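Local structure of hypothetical protein (Parabacteroides merdae, 4OO3) at residues G46-E51 with T201-Y206; K82-K87 with L109-N114; N90-A95 with E103-T108; M158-L163 with H317-K322; E230-Q235 with K295-K300. The protein is probably an oxidoreductase that binds NAD or NADP through a Rossmann fold joined to a putative oxidoreductase C-terminal domain. All coordinates share one frame; numbering follows the deposited sequence. Where two conformers were deposited one is given.

In the fold
Interactions 2 and 3 lie side by side in the Rossmann part, with centres about 8 Å apart. Both use helix 98-110. Interaction 3 is fully buried against the parallel sheet, while interaction 2 is partly buried where two helices end. Interactions 4 and 5 form a second pair in the C-terminal region, with centres about 12 Å apart. Both reach the mixed sheet, and a salt bridge from R161 to D234 links them. Interaction 4 is buried; interaction 5 is partly open and carries a lysine-amide bond. Interaction 1 is a surface contact between the two regions, and it too has a hydrogen bond across it. No such bond crosses interactions 2, 3 and 4.

Interaction 1: G46-E51 with T201-Y206; sequences GFDVDE and TRPVWY
D48 meets W205 and P203 across this contact, and its carboxylate does most of the work. The side chain leaves the first turn of helix 47-61 with CG beside the backbone N and anti to the carbonyl carbon (chi1 -68°). This carries it from CB toward the loop 201-206. CG arrives at the edge of the indole, 3.7 Å from W205 NE1. One branch, D48 OD1, rests on the proline, 3.6 Å from P203 CB. The other branch takes the hydrogen bond: W205 NE1 donates to D48 OD2 at 2.9 Å. OD2 uses its syn lone pair and stays close to the indole plane, with an N-H...O angle of 150°. The carboxylate stands almost upright against the ring, the two planes being 88° apart. P203 CB also lies over one face of the W205 ring, so proline and aspartate together hold the indole from a face and an edge. A looser contact flanks this one. F47 CZ comes obliquely to T201 CG2 at 4.0 Å, while E51 CG sits over a face of the F47 ring. Behind the loop, W205 packs on helix 209-212, and R202 and V204 pack on helix 257-264. The contact therefore sets the start of a Rossmann-region helix against a loop of the C-terminal region.

Interaction 2: K82-K87 with L109-N114; sequences KMLAEK and LEAGIN
A111, K87 and I113 carry this contact, where helix 79-86 ends beside the end of helix 98-110. The methyl of A111 points at the other segment. K87 lies alongside it: K87 CD is 3.7 Å from A111 O, and K87 NZ is 3.8 Å from A111 CB. The lysine starts with CG beside its backbone N (chi1 -62°), then bends at each later torsion. The chain curls back over its own helix end, where K87 NZ gives a hydrogen bond to L84 O at 2.9 Å. L84 CD2 touches the same alanine methyl at 4.0 Å. Deeper in, I113 CD1 approaches the selenium of M83, a selenomethionine, at 4.3 Å. G112, with positive phi, closes helix 98-110 in a Schellman motif; I113 follows and points toward 82-87. No hydrogen bond crosses the contact. It is held by aliphatic surface, and the lysine ammonium bonds to a carbonyl at the end of its own helix, where a positive charge is likely to be favourable.

Interaction 3: N90-A95 with E103-T108; sequences NVMIQA and EYIKKT
M92 of strand 91-94 packs closely on T108 of helix 98-110. The methyl M92 CE lies 3.3 Å from T108 OG1, and M92 CB lies 3.7 Å from T108 CG2. The selenomethionine chain leaves with CG anti to the backbone N (chi1 -169°), then bends twice, which brings CE in beside the threonine. T108 OG1 is itself tied to Y104 O at 2.8 Å. That carbonyl also takes T108 N, from the opposite face of its plane. The looser part is beside it: M92 CE is 4.4 Å from I105 CG1. At the far end, Q94 NE2 meets the edge of the Y104 ring, 3.5 Å from CD2, with the amide and ring planes 52° apart. The polar ends have other partners. Q94 OE1 takes K101, and Y104 OH bonds with Y79 and D18. E103, K106 and K107 lie on the outer, partly exposed side of the helix. Strand and helix run antiparallel. They are the first two elements of the beta-alpha-beta unit 91-94, 98-110, 114-117, the crossover typical of a Rossmann fold.

Interaction 4: M158-L163 with H317-K322; sequences MLQREL and HFSVMK
The flat amide of Q160 has the selenium of M321, a selenomethionine, over one face, with M321 SE 3.9 Å from Q160 CD. M321 CG lies over the same face, nearer the amide's outer end and 4.2 Å from Q160 CD. S319 OG lies beyond that outer end, a little to the other side of the plane. The two long side chains slide past each other in opposite directions, and Q160 CG is 4.0 Å from M321 SE. M321 sends CG between its backbone N and carbonyl carbon (chi1 50°), which aims the chain from the strand up at helix 155-164. Q160 is extended beyond CG and reaches down to strand 316-322. It also touches I330, L342 and K185 of the same sheet, and its amide borders E230. With an alanine in place of Q160, M321 SE and CG would probably lose the amide they lie on, leaving a gap between helix and sheet. The next residue, R161, turns the other way, to a salt bridge with D234. This buried contact is probably mainly van der Waals, the long M321 side chain lying flat on the amide.

Interaction 5: E230-Q235 with K295-K300; sequences EAFPDQ and KGVTAK
F232 and K295 are brought together by their torsions. F232 puts CG beside its backbone N and anti to the carbonyl carbon (chi1 -54°), which carries the ring over to 295-300. K295 bends at each torsion after the first, so its chain runs back along the ring to Q235. K295 CE lies obliquely to the ring, 3.7 Å from F232 CD2, and K295 CB is 4.0 Å from F232 CE2. At the ring's far end V297 comes to the edge, with V297 CG2 3.7 Å from F232 CZ. The lysine tip ends on the amide of Q235. K295 NZ gives a hydrogen bond to Q235 OE1 at 2.8 Å, almost straight out from the carbonyl (168°). Q235 OE1 also lies at the edge of the F232 ring. A methionine in place of K295 would probably leave Q235 OE1 without its donor and its amide freer to turn. F232 to Q235 is a type II turn, closed by Q235 N to F232 O at 3.0 Å. It follows the end of helix 220-231. On the other side, K295 and G296 both have positive phi, consistent with a type I' turn. They join strands 282-294 and 297-306, neighbours in the mixed sheet, as a tight antiparallel beta hairpin.

Interaction 1: G46-E51 with T201-Y206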
# COMPACT_ATOMS: atom_id res chain seq x y z
N GLY A 46 -5.17 2.41 -26.03
CA GLY A 46 -6.17 1.54 -25.45
C GLY A 46 -6.89 2.08 -24.23
O GLY A 46 -6.73 3.23 -23.85
N PHE A 47 -7.68 1.20 -23.63
CA PHE A 47 -8.53 1.51 -22.49
C PHE A 47 -7.78 2.17 -21.33
O PHE A 47 -8.22 3.21 -20.82
CB PHE A 47 -9.19 0.21 -22.01
CG PHE A 47 -10.02 0.37 -20.77
CD1 PHE A 47 -11.30 0.90 -20.84
CD2 PHE A 47 -9.53 -0.03 -19.54
CE1 PHE A 47 -12.07 1.04 -19.70
CE2 PHE A 47 -10.29 0.11 -18.39
CZ PHE A 47 -11.57 0.64 -18.47
N ASP A 48 -6.66 1.58 -20.93
CA ASP A 48 -5.95 2.02 -19.72
C ASP A 48 -5.55 3.49 -19.78
O ASP A 48 -5.87 4.25 -18.87
CB ASP A 48 -4.71 1.15 -19.46
CG ASP A 48 -5.05 -0.28 -19.06
OD1 ASP A 48 -6.16 -0.55 -18.56
OD2 ASP A 48 -4.18 -1.15 -19.23
N VAL A 49 -4.87 3.91 -20.86
CA VAL A 49 -4.48 5.32 -21.01
C VAL A 49 -5.67 6.27 -21.20
O VAL A 49 -5.66 7.37 -20.68
CB VAL A 49 -3.46 5.54 -22.17
CG1 VAL A 49 -4.08 5.26 -23.53
CG2 VAL A 49 -2.88 6.95 -22.12
N ASP A 50 -6.69 5.83 -21.94
CA ASP A 50 -7.91 6.64 -22.14
C ASP A 50 -8.57 6.93 -20.80
O ASP A 50 -9.03 8.05 -20.56
CB ASP A 50 -8.92 5.93 -23.05
CG ASP A 50 -8.42 5.76 -24.48
OD1 ASP A 50 -7.44 6.43 -24.87
OD2 ASP A 50 -9.03 4.96 -25.22
N GLU A 51 -8.64 5.92 -19.95
CA GLU A 51 -9.22 6.10 -18.62
C GLU A 51 -8.37 7.03 -17.76
O GLU A 51 -8.90 7.82 -16.99
CB GLU A 51 -9.38 4.76 -17.91
CG GLU A 51 -10.45 3.88 -18.54
CD GLU A 51 -11.81 4.52 -18.47
OE1 GLU A 51 -12.33 4.67 -17.35
OE2 GLU A 51 -12.36 4.88 -19.53
N THR A 201 -14.93 -0.13 -12.26
CA THR A 201 -14.39 -1.09 -13.21
C THR A 201 -12.90 -1.30 -13.01
O THR A 201 -12.19 -0.36 -12.65
CB THR A 201 -14.67 -0.63 -14.66
OG1 THR A 201 -16.00 -1.01 -15.03
CG2 THR A 201 -13.69 -1.24 -15.67
N ARG A 202 -12.43 -2.53 -13.26
CA ARG A 202 -11.00 -2.85 -13.25
C ARG A 202 -10.55 -3.33 -14.62
O ARG A 202 -11.32 -3.93 -15.34
CB ARG A 202 -10.71 -3.92 -12.20
CG ARG A 202 -11.01 -3.48 -10.78
CD ARG A 202 -10.76 -4.60 -9.79
NE ARG A 202 -11.13 -4.19 -8.44
CZ ARG A 202 -10.40 -3.41 -7.65
NH1 ARG A 202 -9.23 -2.93 -8.07
NH2 ARG A 202 -10.83 -3.10 -6.44
N PRO A 203 -9.28 -3.07 -14.98
CA PRO A 203 -8.77 -3.60 -16.24
C PRO A 203 -8.85 -5.13 -16.28
O PRO A 203 -8.79 -5.77 -15.23
CB PRO A 203 -7.31 -3.14 -16.26
CG PRO A 203 -6.98 -2.79 -14.86
CD PRO A 203 -8.26 -2.31 -14.25
N VAL A 204 -9.00 -5.69 -17.48
CA VAL A 204 -9.08 -7.15 -17.64
C VAL A 204 -7.90 -7.88 -17.02
O VAL A 204 -8.07 -8.94 -16.43
CB VAL A 204 -9.20 -7.59 -19.12
CG1 VAL A 204 -10.64 -7.50 -19.57
CG2 VAL A 204 -8.28 -6.79 -20.03
N TRP A 205 -6.71 -7.29 -17.12
CA TRP A 205 -5.48 -7.94 -16.63
C TRP A 205 -5.34 -7.90 -15.12
O TRP A 205 -4.43 -8.54 -14.58
CB TRP A 205 -4.22 -7.36 -17.30
CG TRP A 205 -4.18 -5.87 -17.33
CD1 TRP A 205 -4.53 -5.07 -18.38
CD2 TRP A 205 -3.80 -5.00 -16.26
NE1 TRP A 205 -4.39 -3.76 -18.03
CE2 TRP A 205 -3.93 -3.68 -16.74
CE3 TRP A 205 -3.35 -5.20 -14.95
CZ2 TRP A 205 -3.64 -2.57 -15.96
CZ3 TRP A 205 -3.05 -4.09 -14.17
CH2 TRP A 205 -3.20 -2.80 -14.68
N TYR A 206 -6.21 -7.15 -14.43
CA TYR A 206 -6.20 -7.13 -12.97
C TYR A 206 -6.41 -8.53 -12.40
O TYR A 206 -5.87 -8.87 -11.36
CB TYR A 206 -7.27 -6.18 -12.42
CG TYR A 206 -7.24 -6.06 -10.91
CD1 TYR A 206 -6.39 -5.15 -10.28
CD2 TYR A 206 -8.03 -6.87 -10.11
CE1 TYR A 206 -6.34 -5.04 -8.90
CE2 TYR A 206 -7.99 -6.77 -8.72
CZ TYR A 206 -7.14 -5.86 -8.12
OH TYR A 206 -7.09 -5.75 -6.75

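Interaction 2: K82-K87 with L109-N114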
# COMPACT_ATOMS: atom_id res chain seq x y z
N LYS A 82 10.30 5.59 -26.85
CA LYS A 82 10.14 7.04 -27.08
C LYS A 82 10.39 7.86 -25.82
O LYS A 82 11.05 8.90 -25.87
CB LYS A 82 8.75 7.38 -27.64
CG LYS A 82 8.65 7.32 -29.15
CD LYS A 82 9.32 8.52 -29.81
CE LYS A 82 9.52 8.30 -31.31
NZ LYS A 82 8.22 8.28 -32.05
N MSE A 83 9.87 7.40 -24.70
CA MSE A 83 10.07 8.08 -23.42
C MSE A 83 11.54 8.20 -23.10
O MSE A 83 12.02 9.27 -22.73
CB MSE A 83 9.38 7.30 -22.31
CG MSE A 83 9.26 8.13 -21.04
SE MSE A 83 10.64 7.54 -19.76
CE MSE A 83 9.39 6.34 -18.87
N LEU A 84 12.26 7.09 -23.24
CA LEU A 84 13.67 7.06 -22.91
C LEU A 84 14.46 7.93 -23.86
O LEU A 84 15.42 8.58 -23.45
CB LEU A 84 14.20 5.62 -22.92
CG LEU A 84 13.61 4.72 -21.83
CD1 LEU A 84 13.93 3.26 -22.09
CD2 LEU A 84 14.11 5.14 -20.46
N ALA A 85 14.05 7.96 -25.13
CA ALA A 85 14.72 8.76 -26.16
C ALA A 85 14.52 10.26 -25.96
O ALA A 85 15.45 11.04 -26.16
CB ALA A 85 14.21 8.37 -27.53
N GLU A 86 13.31 10.65 -25.58
CA GLU A 86 12.97 12.06 -25.48
C GLU A 86 13.41 12.66 -24.15
O GLU A 86 13.71 13.84 -24.09
CB GLU A 86 11.48 12.26 -25.72
CG GLU A 86 11.09 11.90 -27.15
CD GLU A 86 9.64 12.16 -27.49
OE1 GLU A 86 8.80 12.37 -26.58
OE2 GLU A 86 9.33 12.13 -28.70
N LYS A 87 13.47 11.84 -23.09
CA LYS A 87 13.81 12.30 -21.74
C LYS A 87 13.24 13.68 -21.41
O LYS A 87 13.98 14.61 -21.08
CB LYS A 87 15.33 12.28 -21.51
CG LYS A 87 15.97 10.91 -21.62
CD LYS A 87 17.13 10.70 -20.65
CE LYS A 87 18.28 9.87 -21.25
NZ LYS A 87 17.89 8.62 -21.97
N LEU A 109 15.43 4.57 -14.25
CA LEU A 109 16.49 4.99 -13.34
C LEU A 109 17.84 5.09 -14.05
O LEU A 109 18.58 6.05 -13.82
CB LEU A 109 16.58 4.03 -12.15
CG LEU A 109 15.37 4.03 -11.21
CD1 LEU A 109 15.38 2.77 -10.35
CD2 LEU A 109 15.34 5.27 -10.34
N GLU A 110 18.15 4.12 -14.90
CA GLU A 110 19.33 4.20 -15.78
C GLU A 110 19.40 5.51 -16.56
O GLU A 110 20.49 6.02 -16.82
CB GLU A 110 19.32 3.07 -16.81
CG GLU A 110 19.66 1.70 -16.26
CD GLU A 110 19.70 0.65 -17.35
OE1 GLU A 110 18.86 0.70 -18.28
OE2 GLU A 110 20.59 -0.22 -17.27
N ALA A 111 18.24 6.04 -16.94
CA ALA A 111 18.18 7.29 -17.68
C ALA A 111 18.26 8.53 -16.80
O ALA A 111 18.13 9.65 -17.29
CB ALA A 111 16.91 7.32 -18.53
N GLY A 112 18.48 8.33 -15.49
CA GLY A 112 18.65 9.44 -14.56
C GLY A 112 17.35 10.08 -14.12
O GLY A 112 17.34 11.20 -13.64
N ILE A 113 16.24 9.35 -14.29
CA ILE A 113 14.90 9.85 -13.97
C ILE A 113 14.40 9.25 -12.65
O ILE A 113 14.38 8.02 -12.49
CB ILE A 113 13.92 9.51 -15.11
CG1 ILE A 113 14.38 10.20 -16.40
CG2 ILE A 113 12.50 9.93 -14.75
CD1 ILE A 113 13.63 9.77 -17.65
N ASN A 114 14.01 10.11 -11.71
CA ASN A 114 13.49 9.67 -10.40
C ASN A 114 12.19 8.93 -10.58
O ASN A 114 11.51 9.13 -11.58
CB ASN A 114 13.25 10.86 -9.47
CG ASN A 114 14.50 11.66 -9.18
OD1 ASN A 114 15.30 11.31 -8.31
ND2 ASN A 114 14.67 12.76 -9.88

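Interaction 3: N90-A95 with E103-T108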
# COMPACT_ATOMS: atom_id res chain seq x y z
N ASN A 90 11.69 14.51 -15.36
CA ASN A 90 12.66 14.11 -14.34
C ASN A 90 12.07 13.31 -13.17
O ASN A 90 12.79 12.92 -12.26
CB ASN A 90 13.42 15.33 -13.81
CG ASN A 90 12.50 16.39 -13.23
OD1 ASN A 90 11.39 16.09 -12.78
ND2 ASN A 90 12.95 17.62 -13.24
N VAL A 91 10.75 13.07 -13.19
CA VAL A 91 10.11 12.14 -12.26
C VAL A 91 9.07 11.31 -13.01
O VAL A 91 8.17 11.87 -13.64
CB VAL A 91 9.39 12.87 -11.11
CG1 VAL A 91 8.69 11.87 -10.20
CG2 VAL A 91 10.36 13.73 -10.32
N MSE A 92 9.19 9.99 -12.92
CA MSE A 92 8.29 9.07 -13.61
C MSE A 92 7.32 8.49 -12.62
O MSE A 92 7.71 8.04 -11.54
CB MSE A 92 9.11 7.96 -14.25
CG MSE A 92 8.28 7.10 -15.21
SE MSE A 92 7.47 5.57 -14.25
CE MSE A 92 9.05 4.43 -14.25
N ILE A 93 6.04 8.49 -12.98
CA ILE A 93 4.98 7.94 -12.15
C ILE A 93 4.52 6.60 -12.72
O ILE A 93 3.99 6.54 -13.84
CB ILE A 93 3.77 8.89 -12.10
CG1 ILE A 93 4.19 10.29 -11.62
CG2 ILE A 93 2.67 8.30 -11.22
CD1 ILE A 93 4.83 10.32 -10.25
N GLN A 94 4.69 5.52 -11.96
CA GLN A 94 4.30 4.18 -12.43
C GLN A 94 3.17 3.59 -11.57
O GLN A 94 3.37 3.28 -10.41
CB GLN A 94 5.51 3.23 -12.46
CG GLN A 94 5.56 2.35 -13.71
CD GLN A 94 4.34 1.45 -13.86
OE1 GLN A 94 3.92 0.79 -12.91
NE2 GLN A 94 3.74 1.43 -15.06
N ALA A 95 1.99 3.45 -12.16
CA ALA A 95 0.87 2.76 -11.52
C ALA A 95 0.02 2.07 -12.58
O ALA A 95 -0.63 2.73 -13.39
CB ALA A 95 0.02 3.73 -10.71
N GLU A 103 10.79 -3.79 -14.78
CA GLU A 103 11.63 -3.49 -15.94
C GLU A 103 11.52 -2.01 -16.33
O GLU A 103 12.54 -1.36 -16.55
CB GLU A 103 11.26 -4.40 -17.12
CG GLU A 103 12.19 -4.30 -18.33
CD GLU A 103 13.66 -4.55 -18.01
OE1 GLU A 103 13.96 -5.44 -17.18
OE2 GLU A 103 14.51 -3.87 -18.61
N TYR A 104 10.30 -1.48 -16.39
CA TYR A 104 10.09 -0.06 -16.61
C TYR A 104 10.92 0.77 -15.63
O TYR A 104 11.60 1.72 -16.01
CB TYR A 104 8.63 0.34 -16.36
CG TYR A 104 7.59 -0.09 -17.37
CD1 TYR A 104 7.94 -0.56 -18.64
CD2 TYR A 104 6.24 0.02 -17.05
CE1 TYR A 104 6.95 -0.92 -19.55
CE2 TYR A 104 5.26 -0.34 -17.95
CZ TYR A 104 5.62 -0.81 -19.20
OH TYR A 104 4.62 -1.16 -20.07
N ILE A 105 10.82 0.42 -14.35
CA ILE A 105 11.53 1.15 -13.30
C ILE A 105 13.03 1.14 -13.52
O ILE A 105 13.68 2.18 -13.41
CB ILE A 105 11.18 0.60 -11.89
CG1 ILE A 105 9.74 1.00 -11.52
CG2 ILE A 105 12.15 1.14 -10.84
CD1 ILE A 105 9.22 0.39 -10.23
N LYS A 106 13.60 -0.02 -13.83
CA LYS A 106 15.04 -0.12 -14.04
C LYS A 106 15.53 0.81 -15.16
O LYS A 106 16.48 1.58 -14.99
CB LYS A 106 15.45 -1.56 -14.34
CG LYS A 106 16.93 -1.81 -14.14
CD LYS A 106 17.45 -2.95 -15.01
CE LYS A 106 17.62 -2.52 -16.46
NZ LYS A 106 18.61 -3.39 -17.16
N LYS A 107 14.87 0.76 -16.31
CA LYS A 107 15.30 1.53 -17.48
C LYS A 107 15.15 3.02 -17.26
O LYS A 107 15.93 3.81 -17.79
CB LYS A 107 14.52 1.11 -18.73
CG LYS A 107 14.67 -0.36 -19.06
CD LYS A 107 14.48 -0.62 -20.54
CE LYS A 107 15.73 -0.24 -21.31
NZ LYS A 107 15.51 -0.35 -22.77
N THR A 108 14.15 3.40 -16.48
CA THR A 108 13.92 4.80 -16.16
C THR A 108 15.03 5.34 -15.26
O THR A 108 15.52 6.45 -15.48
CB THR A 108 12.55 4.99 -15.50
OG1 THR A 108 11.53 4.52 -16.38
CG2 THR A 108 12.30 6.44 -15.21

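Interaction 4: M158-L163 with H317-K322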
# COMPACT_ATOMS: atom_id res chain seq x y z
N MSE A 158 -1.39 5.27 13.05
CA MSE A 158 -0.48 6.22 13.69
C MSE A 158 -0.59 6.13 15.18
O MSE A 158 0.42 6.27 15.88
CB MSE A 158 -0.76 7.66 13.24
CG MSE A 158 -0.36 7.84 11.79
SE MSE A 158 -0.89 9.62 11.15
CE MSE A 158 0.62 10.61 11.91
N LEU A 159 -1.79 5.89 15.69
CA LEU A 159 -1.97 5.79 17.15
C LEU A 159 -1.42 4.48 17.69
O LEU A 159 -0.91 4.42 18.81
CB LEU A 159 -3.44 5.99 17.53
CG LEU A 159 -3.95 7.42 17.34
CD1 LEU A 159 -5.46 7.51 17.47
CD2 LEU A 159 -3.29 8.36 18.34
N GLN A 160 -1.52 3.43 16.89
CA GLN A 160 -0.99 2.12 17.25
C GLN A 160 0.53 2.23 17.42
O GLN A 160 1.08 1.82 18.44
CB GLN A 160 -1.35 1.10 16.18
CG GLN A 160 -1.85 -0.22 16.73
CD GLN A 160 -2.04 -1.26 15.64
OE1 GLN A 160 -1.82 -0.99 14.47
NE2 GLN A 160 -2.45 -2.45 16.04
N ARG A 161 1.19 2.79 16.42
CA ARG A 161 2.63 3.06 16.48
C ARG A 161 3.00 3.87 17.73
O ARG A 161 3.95 3.52 18.43
CB ARG A 161 3.08 3.82 15.22
CG ARG A 161 4.56 4.22 15.15
CD ARG A 161 4.87 4.71 13.74
NE ARG A 161 6.04 5.59 13.65
CZ ARG A 161 7.16 5.33 12.98
NH1 ARG A 161 7.34 4.19 12.32
NH2 ARG A 161 8.13 6.23 12.96
N GLU A 162 2.25 4.94 17.99
CA GLU A 162 2.53 5.81 19.14
C GLU A 162 2.40 5.08 20.46
O GLU A 162 3.30 5.16 21.29
CB GLU A 162 1.63 7.05 19.14
CG GLU A 162 2.39 8.34 18.89
CD GLU A 162 3.22 8.78 20.08
OE1 GLU A 162 2.73 8.70 21.22
OE2 GLU A 162 4.37 9.22 19.87
N LEU A 163 1.28 4.38 20.64
CA LEU A 163 1.00 3.67 21.88
C LEU A 163 2.00 2.54 22.14
O LEU A 163 2.35 2.28 23.30
CB LEU A 163 -0.43 3.12 21.87
CG LEU A 163 -1.55 4.16 21.94
CD1 LEU A 163 -2.90 3.46 21.90
CD2 LEU A 163 -1.44 5.02 23.18
N HIS A 317 -11.15 -5.39 8.46
CA HIS A 317 -9.77 -5.52 8.93
C HIS A 317 -9.71 -5.76 10.43
O HIS A 317 -10.43 -5.12 11.20
CB HIS A 317 -8.94 -4.28 8.58
CG HIS A 317 -7.49 -4.39 8.95
ND1 HIS A 317 -6.56 -5.00 8.13
CD2 HIS A 317 -6.81 -4.00 10.06
CE1 HIS A 317 -5.38 -4.97 8.71
NE2 HIS A 317 -5.50 -4.37 9.88
N PHE A 318 -8.87 -6.71 10.82
CA PHE A 318 -8.61 -7.02 12.23
C PHE A 318 -7.13 -7.19 12.42
O PHE A 318 -6.47 -7.83 11.60
CB PHE A 318 -9.32 -8.31 12.68
CG PHE A 318 -8.80 -8.87 13.99
CD1 PHE A 318 -9.22 -8.35 15.20
CD2 PHE A 318 -7.91 -9.93 14.00
CE1 PHE A 318 -8.76 -8.87 16.40
CE2 PHE A 318 -7.44 -10.45 15.19
CZ PHE A 318 -7.87 -9.92 16.39
N SER A 319 -6.59 -6.62 13.49
CA SER A 319 -5.18 -6.77 13.81
C SER A 319 -4.92 -6.74 15.31
O SER A 319 -5.68 -6.14 16.09
CB SER A 319 -4.35 -5.68 13.13
OG SER A 319 -4.64 -4.40 13.66
N VAL A 320 -3.84 -7.40 15.70
CA VAL A 320 -3.37 -7.40 17.08
C VAL A 320 -1.86 -7.22 17.07
O VAL A 320 -1.17 -7.78 16.23
CB VAL A 320 -3.66 -8.73 17.79
CG1 VAL A 320 -3.49 -8.58 19.29
CG2 VAL A 320 -5.06 -9.22 17.46
N MSE A 321 -1.36 -6.43 18.01
CA MSE A 321 0.07 -6.42 18.30
C MSE A 321 0.19 -6.56 19.79
O MSE A 321 -0.35 -5.75 20.55
CB MSE A 321 0.83 -5.24 17.68
CG MSE A 321 0.27 -3.86 17.92
SE MSE A 321 1.38 -2.56 16.93
CE MSE A 321 3.01 -2.66 18.02
N LYS A 322 0.89 -7.61 20.21
CA LYS A 322 0.87 -8.05 21.60
C LYS A 322 2.09 -7.55 22.33
O LYS A 322 3.22 -7.86 21.96
CB LYS A 322 0.78 -9.58 21.66
CG LYS A 322 -0.49 -10.12 21.03
CD LYS A 322 -0.87 -11.49 21.56
CE LYS A 322 0.13 -12.54 21.12
NZ LYS A 322 -0.46 -13.90 21.03

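Interaction 5: E230-Q235 with K295-K300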
# COMPACT_ATOMS: atom_id res chain seq x y z
N GLU A 230 5.03 0.12 12.31
CA GLU A 230 4.40 0.25 13.63
C GLU A 230 5.22 -0.39 14.75
O GLU A 230 5.37 0.20 15.81
CB GLU A 230 3.02 -0.40 13.62
CG GLU A 230 1.99 0.30 12.76
CD GLU A 230 0.76 -0.56 12.51
OE1 GLU A 230 0.83 -1.78 12.74
OE2 GLU A 230 -0.27 -0.02 12.08
N ALA A 231 5.74 -1.58 14.50
CA ALA A 231 6.30 -2.42 15.56
C ALA A 231 7.81 -2.27 15.70
O ALA A 231 8.37 -2.67 16.73
CB ALA A 231 5.93 -3.87 15.34
N PHE A 232 8.47 -1.72 14.68
CA PHE A 232 9.91 -1.45 14.74
C PHE A 232 10.21 -0.04 14.20
O PHE A 232 11.00 0.11 13.26
CB PHE A 232 10.68 -2.51 13.94
CG PHE A 232 10.36 -3.93 14.34
CD1 PHE A 232 9.25 -4.57 13.84
CD2 PHE A 232 11.18 -4.60 15.24
CE1 PHE A 232 8.95 -5.87 14.22
CE2 PHE A 232 10.90 -5.90 15.62
CZ PHE A 232 9.78 -6.53 15.11
N PRO A 233 9.62 1.00 14.83
CA PRO A 233 9.70 2.34 14.26
C PRO A 233 11.13 2.79 13.96
O PRO A 233 11.99 2.74 14.82
CB PRO A 233 9.07 3.24 15.34
CG PRO A 233 8.34 2.32 16.26
CD PRO A 233 9.04 1.00 16.18
N ASP A 234 11.37 3.20 12.71
CA ASP A 234 12.65 3.77 12.30
C ASP A 234 13.86 2.84 12.46
O ASP A 234 14.99 3.28 12.33
CB ASP A 234 12.90 5.09 13.03
CG ASP A 234 11.83 6.13 12.74
OD1 ASP A 234 11.04 5.94 11.80
OD2 ASP A 234 11.79 7.16 13.45
N GLN A 235 13.63 1.56 12.74
CA GLN A 235 14.71 0.57 12.79
C GLN A 235 14.98 0.05 11.38
O GLN A 235 14.05 -0.30 10.65
CB GLN A 235 14.34 -0.60 13.70
CG GLN A 235 14.08 -0.20 15.14
CD GLN A 235 13.62 -1.37 15.98
OE1 GLN A 235 14.13 -2.48 15.85
NE2 GLN A 235 12.64 -1.14 16.84
N LYS A 295 13.08 -10.03 13.19
CA LYS A 295 13.90 -9.82 14.38
C LYS A 295 13.37 -10.60 15.57
O LYS A 295 13.23 -10.06 16.67
CB LYS A 295 14.01 -8.33 14.72
CG LYS A 295 14.39 -7.48 13.52
CD LYS A 295 15.41 -6.40 13.85
CE LYS A 295 14.79 -5.25 14.60
NZ LYS A 295 15.76 -4.69 15.58
N GLY A 296 13.08 -11.88 15.35
CA GLY A 296 12.65 -12.78 16.42
C GLY A 296 11.16 -12.76 16.72
O GLY A 296 10.67 -13.63 17.43
N VAL A 297 10.44 -11.78 16.16
CA VAL A 297 9.01 -11.60 16.42
C VAL A 297 8.20 -12.27 15.32
O VAL A 297 8.38 -11.95 14.15
CB VAL A 297 8.63 -10.10 16.47
CG1 VAL A 297 7.15 -9.93 16.75
CG2 VAL A 297 9.47 -9.38 17.52
N THR A 298 7.31 -13.19 15.69
CA THR A 298 6.46 -13.85 14.71
C THR A 298 5.29 -12.94 14.32
O THR A 298 4.50 -12.53 15.17
CB THR A 298 5.91 -15.19 15.24
OG1 THR A 298 7.00 -16.07 15.56
CG2 THR A 298 5.03 -15.85 14.20
N ALA A 299 5.21 -12.63 13.03
CA ALA A 299 4.13 -11.84 12.48
C ALA A 299 3.31 -12.70 11.53
O ALA A 299 3.83 -13.64 10.93
CB ALA A 299 4.69 -10.62 11.75
N LYS A 300 2.03 -12.37 11.40
CA LYS A 300 1.15 -13.06 10.46
C LYS A 300 0.36 -12.01 9.68
O LYS A 300 -0.31 -11.17 10.28
CB LYS A 300 0.19 -13.98 11.21
CG LYS A 300 -1.05 -14.43 10.44
CD LYS A 300 -1.07 -15.93 10.17
CE LYS A 300 -2.41 -16.40 9.61
NZ LYS A 300 -3.53 -16.19 10.57